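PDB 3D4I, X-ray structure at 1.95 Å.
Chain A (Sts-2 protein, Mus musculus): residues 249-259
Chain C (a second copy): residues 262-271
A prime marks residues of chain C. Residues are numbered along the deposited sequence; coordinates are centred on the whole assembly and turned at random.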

# COMPACT_ATOMS: atom_id res chain seq x y z
N ASP A 249 -2.01 20.83 24.02
CA ASP A 249 -3.39 20.55 23.61
C ASP A 249 -3.35 19.54 22.46
O ASP A 249 -2.45 19.60 21.63
CB ASP A 249 -4.07 21.81 23.05
CG ASP A 249 -4.24 22.91 24.07
OD1 ASP A 249 -4.93 22.70 25.09
OD2 ASP A 249 -3.70 24.01 23.83
N LEU A 250 -4.34 18.65 22.43
CA LEU A 250 -4.61 17.82 21.27
C LEU A 250 -5.12 18.62 20.07
O LEU A 250 -6.05 19.44 20.18
CB LEU A 250 -5.67 16.80 21.61
CG LEU A 250 -5.28 15.49 22.24
CD1 LEU A 250 -6.55 14.83 22.67
CD2 LEU A 250 -4.55 14.64 21.21
N VAL A 251 -4.56 18.32 18.91
CA VAL A 251 -4.75 19.12 17.71
C VAL A 251 -4.99 18.10 16.59
O VAL A 251 -4.54 16.96 16.70
CB VAL A 251 -3.48 20.03 17.47
CG1 VAL A 251 -3.44 20.62 16.10
CG2 VAL A 251 -3.40 21.15 18.52
N ASN A 252 -5.74 18.50 15.54
CA ASN A 252 -5.86 17.66 14.35
C ASN A 252 -4.45 17.34 13.83
O ASN A 252 -3.64 18.27 13.68
CB ASN A 252 -6.63 18.37 13.23
CG ASN A 252 -8.13 18.50 13.49
OD1 ASN A 252 -8.74 17.69 14.20
ND2 ASN A 252 -8.74 19.53 12.89
N PRO A 253 -4.13 16.05 13.56
CA PRO A 253 -2.83 15.77 12.91
C PRO A 253 -2.65 16.55 11.60
O PRO A 253 -3.65 16.85 10.94
CB PRO A 253 -2.89 14.26 12.64
CG PRO A 253 -3.81 13.72 13.73
CD PRO A 253 -4.87 14.82 13.87
N PRO A 254 -1.40 16.89 11.23
CA PRO A 254 -1.11 17.70 10.04
C PRO A 254 -1.37 16.97 8.71
O PRO A 254 -1.28 17.57 7.66
CB PRO A 254 0.39 17.99 10.16
CG PRO A 254 0.92 16.83 10.92
CD PRO A 254 -0.15 16.53 11.94
N VAL A 255 -1.66 15.67 8.78
CA VAL A 255 -1.95 14.90 7.57
C VAL A 255 -3.17 14.03 7.79
O VAL A 255 -3.51 13.71 8.93
CB VAL A 255 -0.74 14.06 7.07
CG1 VAL A 255 0.38 14.96 6.61
CG2 VAL A 255 -0.25 13.10 8.11
N LYS A 256 -3.85 13.65 6.71
CA LYS A 256 -5.10 12.89 6.81
C LYS A 256 -4.88 11.44 7.20
O LYS A 256 -3.74 10.96 7.15
CB LYS A 256 -5.85 12.95 5.48
CG LYS A 256 -6.08 14.36 4.98
CD LYS A 256 -7.11 15.09 5.82
CE LYS A 256 -7.50 16.39 5.10
NZ LYS A 256 -8.64 17.06 5.79
N THR A 257 -5.97 10.77 7.57
CA THR A 257 -6.00 9.32 7.74
C THR A 257 -5.76 8.59 6.41
O THR A 257 -5.80 9.19 5.36
CB THR A 257 -7.36 8.86 8.27
OG1 THR A 257 -8.42 9.39 7.46
CG2 THR A 257 -7.55 9.34 9.68
N LEU A 258 -5.51 7.30 6.50
CA LEU A 258 -5.36 6.44 5.35
C LEU A 258 -6.32 5.27 5.53
O LEU A 258 -6.17 4.47 6.47
CB LEU A 258 -3.92 5.94 5.23
CG LEU A 258 -3.73 4.73 4.29
CD1 LEU A 258 -4.07 5.05 2.85
CD2 LEU A 258 -2.29 4.20 4.46
N THR A 259 -7.30 5.16 4.63
CA THR A 259 -8.29 4.09 4.68
C THR A 259 -8.16 3.30 3.39
O THR A 259 -8.25 3.89 2.30
CB THR A 259 -9.73 4.68 4.73
OG1 THR A 259 -9.82 5.71 5.73
CG2 THR A 259 -10.77 3.58 5.00
N ALA C 262 -6.73 -4.67 5.51
CA ALA C 262 -7.33 -3.37 5.30
C ALA C 262 -6.72 -2.37 6.26
O ALA C 262 -5.94 -2.74 7.15
CB ALA C 262 -8.86 -3.44 5.50
N ASN C 263 -7.06 -1.10 6.06
CA ASN C 263 -6.74 -0.08 7.04
C ASN C 263 -8.01 0.75 7.26
O ASN C 263 -8.52 1.39 6.34
CB ASN C 263 -5.58 0.81 6.60
CG ASN C 263 -4.74 1.30 7.78
OD1 ASN C 263 -4.37 0.51 8.64
ND2 ASN C 263 -4.45 2.59 7.82
N SER C 264 -8.51 0.70 8.49
CA SER C 264 -9.80 1.28 8.82
C SER C 264 -9.71 2.77 9.02
O SER C 264 -8.67 3.28 9.41
CB SER C 264 -10.33 0.67 10.11
OG SER C 264 -10.77 -0.66 9.90
N VAL C 265 -10.82 3.47 8.75
CA VAL C 265 -10.93 4.88 9.06
C VAL C 265 -10.68 5.11 10.56
O VAL C 265 -10.98 4.25 11.38
CB VAL C 265 -12.30 5.48 8.63
CG1 VAL C 265 -13.44 4.94 9.49
CG2 VAL C 265 -12.25 7.01 8.71
N PHE C 266 -10.13 6.27 10.88
CA PHE C 266 -9.72 6.55 12.25
C PHE C 266 -9.95 8.02 12.56
O PHE C 266 -9.42 8.89 11.88
CB PHE C 266 -8.25 6.18 12.41
CG PHE C 266 -7.67 6.49 13.76
CD1 PHE C 266 -8.22 5.93 14.92
CD2 PHE C 266 -6.57 7.33 13.87
CE1 PHE C 266 -7.68 6.21 16.16
CE2 PHE C 266 -6.01 7.62 15.13
CZ PHE C 266 -6.56 7.07 16.27
N ASN C 267 -10.76 8.30 13.58
CA ASN C 267 -10.97 9.67 14.04
C ASN C 267 -10.39 9.81 15.44
O ASN C 267 -10.93 9.29 16.41
CB ASN C 267 -12.47 10.05 14.01
CG ASN C 267 -12.74 11.47 14.55
OD1 ASN C 267 -11.83 12.29 14.68
ND2 ASN C 267 -14.01 11.75 14.86
N TRP C 268 -9.27 10.52 15.51
CA TRP C 268 -8.55 10.75 16.77
C TRP C 268 -9.47 11.27 17.88
O TRP C 268 -9.36 10.84 19.03
CB TRP C 268 -7.35 11.69 16.54
CG TRP C 268 -7.70 13.10 16.15
CD1 TRP C 268 -7.94 13.57 14.88
CD2 TRP C 268 -7.86 14.22 17.02
NE1 TRP C 268 -8.23 14.91 14.92
CE2 TRP C 268 -8.19 15.34 16.22
CE3 TRP C 268 -7.77 14.39 18.41
CZ2 TRP C 268 -8.42 16.61 16.77
CZ3 TRP C 268 -7.99 15.66 18.95
CH2 TRP C 268 -8.31 16.75 18.13
N ARG C 269 -10.38 12.18 17.52
CA ARG C 269 -11.32 12.81 18.46
C ARG C 269 -12.18 11.83 19.25
O ARG C 269 -12.70 12.18 20.31
CB ARG C 269 -12.23 13.81 17.74
CG ARG C 269 -11.61 15.17 17.57
CD ARG C 269 -12.66 16.21 17.24
NE ARG C 269 -12.08 17.55 17.19
CZ ARG C 269 -11.48 18.07 16.12
NH1 ARG C 269 -11.37 17.35 15.01
NH2 ARG C 269 -10.97 19.30 16.17
N ASN C 270 -12.34 10.61 18.74
CA ASN C 270 -13.07 9.56 19.46
C ASN C 270 -12.35 9.00 20.71
O ASN C 270 -12.72 7.95 21.25
CB ASN C 270 -13.53 8.47 18.49
CG ASN C 270 -14.62 8.96 17.55
OD1 ASN C 270 -14.90 10.17 17.49
ND2 ASN C 270 -15.24 8.05 16.80
N TRP C 271 -11.31 9.73 21.13
CA TRP C 271 -10.81 9.74 22.51
C TRP C 271 -10.07 11.06 22.78
O TRP C 271 -9.32 11.19 23.76
CB TRP C 271 -9.91 8.53 22.82
CG TRP C 271 -8.90 8.21 21.78
CD1 TRP C 271 -8.91 7.13 20.93
CD2 TRP C 271 -7.72 8.96 21.45
NE1 TRP C 271 -7.81 7.16 20.11
CE2 TRP C 271 -7.07 8.27 20.41
CE3 TRP C 271 -7.15 10.14 21.94
CZ2 TRP C 271 -5.88 8.73 19.84
CZ3 TRP C 271 -5.98 10.60 21.39
CH2 TRP C 271 -5.36 9.89 20.34
O HOH W 1 -7.29 5.40 8.97

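The two stretches, from two copies of one Sts-2 protein, bury 602 Å² between them, and the contact has two centres: an aromatic one around Trp268′ and a polar one around Asn263′.

Trp268′ gives up more surface than any other residue here, 106 Å². Its CA-to-CB bond points toward chain A, and with chi1 in the p well the indole lies along the backbone from Leu250 to Pro253. Over one face sit the carbonyl carbon of Val251 and CD of Pro253. Pro253 CD lies 3.7 Å from the centroid of the five-membered ring of Trp268′, 26° off the ring normal, which makes a CH-pi contact. Proline suits this position because its CD, bonded to the backbone nitrogen, carries slightly polarised hydrogens to an electron-rich face, and because a proline nitrogen has no hydrogen that would need an acceptor. Val251 turns its own side chain away, so what it offers the indole is main chain. Leu250, by contrast, points toward chain C, and its apolar side chain meets both tryptophans: CB is 3.7 Å from Trp268′ CZ3, and CD2 is 4.3 Å from Trp271′ CZ3. A branched aliphatic chain can touch two large rings without bringing any polar group that would need a partner.

The indole nitrogen is the one polar atom of the Trp268′ side chain, and it finds its acceptor at the ring edge. Trp268′ NE1 donates to Asn252 OD1 at 2.9 Å, and Arg269′ NH1 donates to the same Asn252 OD1 at 2.8 Å. Both bonds are weak, with angles at hydrogen of 125° and 116°. The oxygen is also modelled too close to a carbon of the indole, so its position is less certain than the distances suggest. The arrangement is nevertheless chemically sensible: an amide oxygen can accept from two donors, and the long side chain of Arg269′ starts sideways but brings its guanidinium end nearer to chain A.

In and around the 3-10 segment of Trp268′ and Arg269′, backbone donors are satisfied within chain C. Asn267′ OD1 accepts from Arg269′ N at 3.2 Å, Asn267′ O accepts from Asn270′ N at 3.0 Å, and Trp268′ O accepts from Trp271′ N at 3.1 Å.

At the other centre, Asn263′ is buried and points toward chain A. Asn263′ ND2 donates to Leu258 O at 2.9 Å with an angle of 148°, the best-aligned direct hydrogen bond across the contact. An amide suits a buried site where both its donor and its acceptor can be used, and Asn263′ OD1 is satisfied elsewhere in the structure. Leu258 O accepts a second time, from water 1 at 2.9 Å. The same water donates to Ser264′ O at 2.6 Å, joining two carbonyl oxygens that could not bond to each other directly. Alongside, Thr259 CA approaches Asn263′ O at 3.2 Å in a CA-H...O contact, while the hydroxyls of Thr257 and Thr259 are hydrogen-bonded elsewhere in the structure.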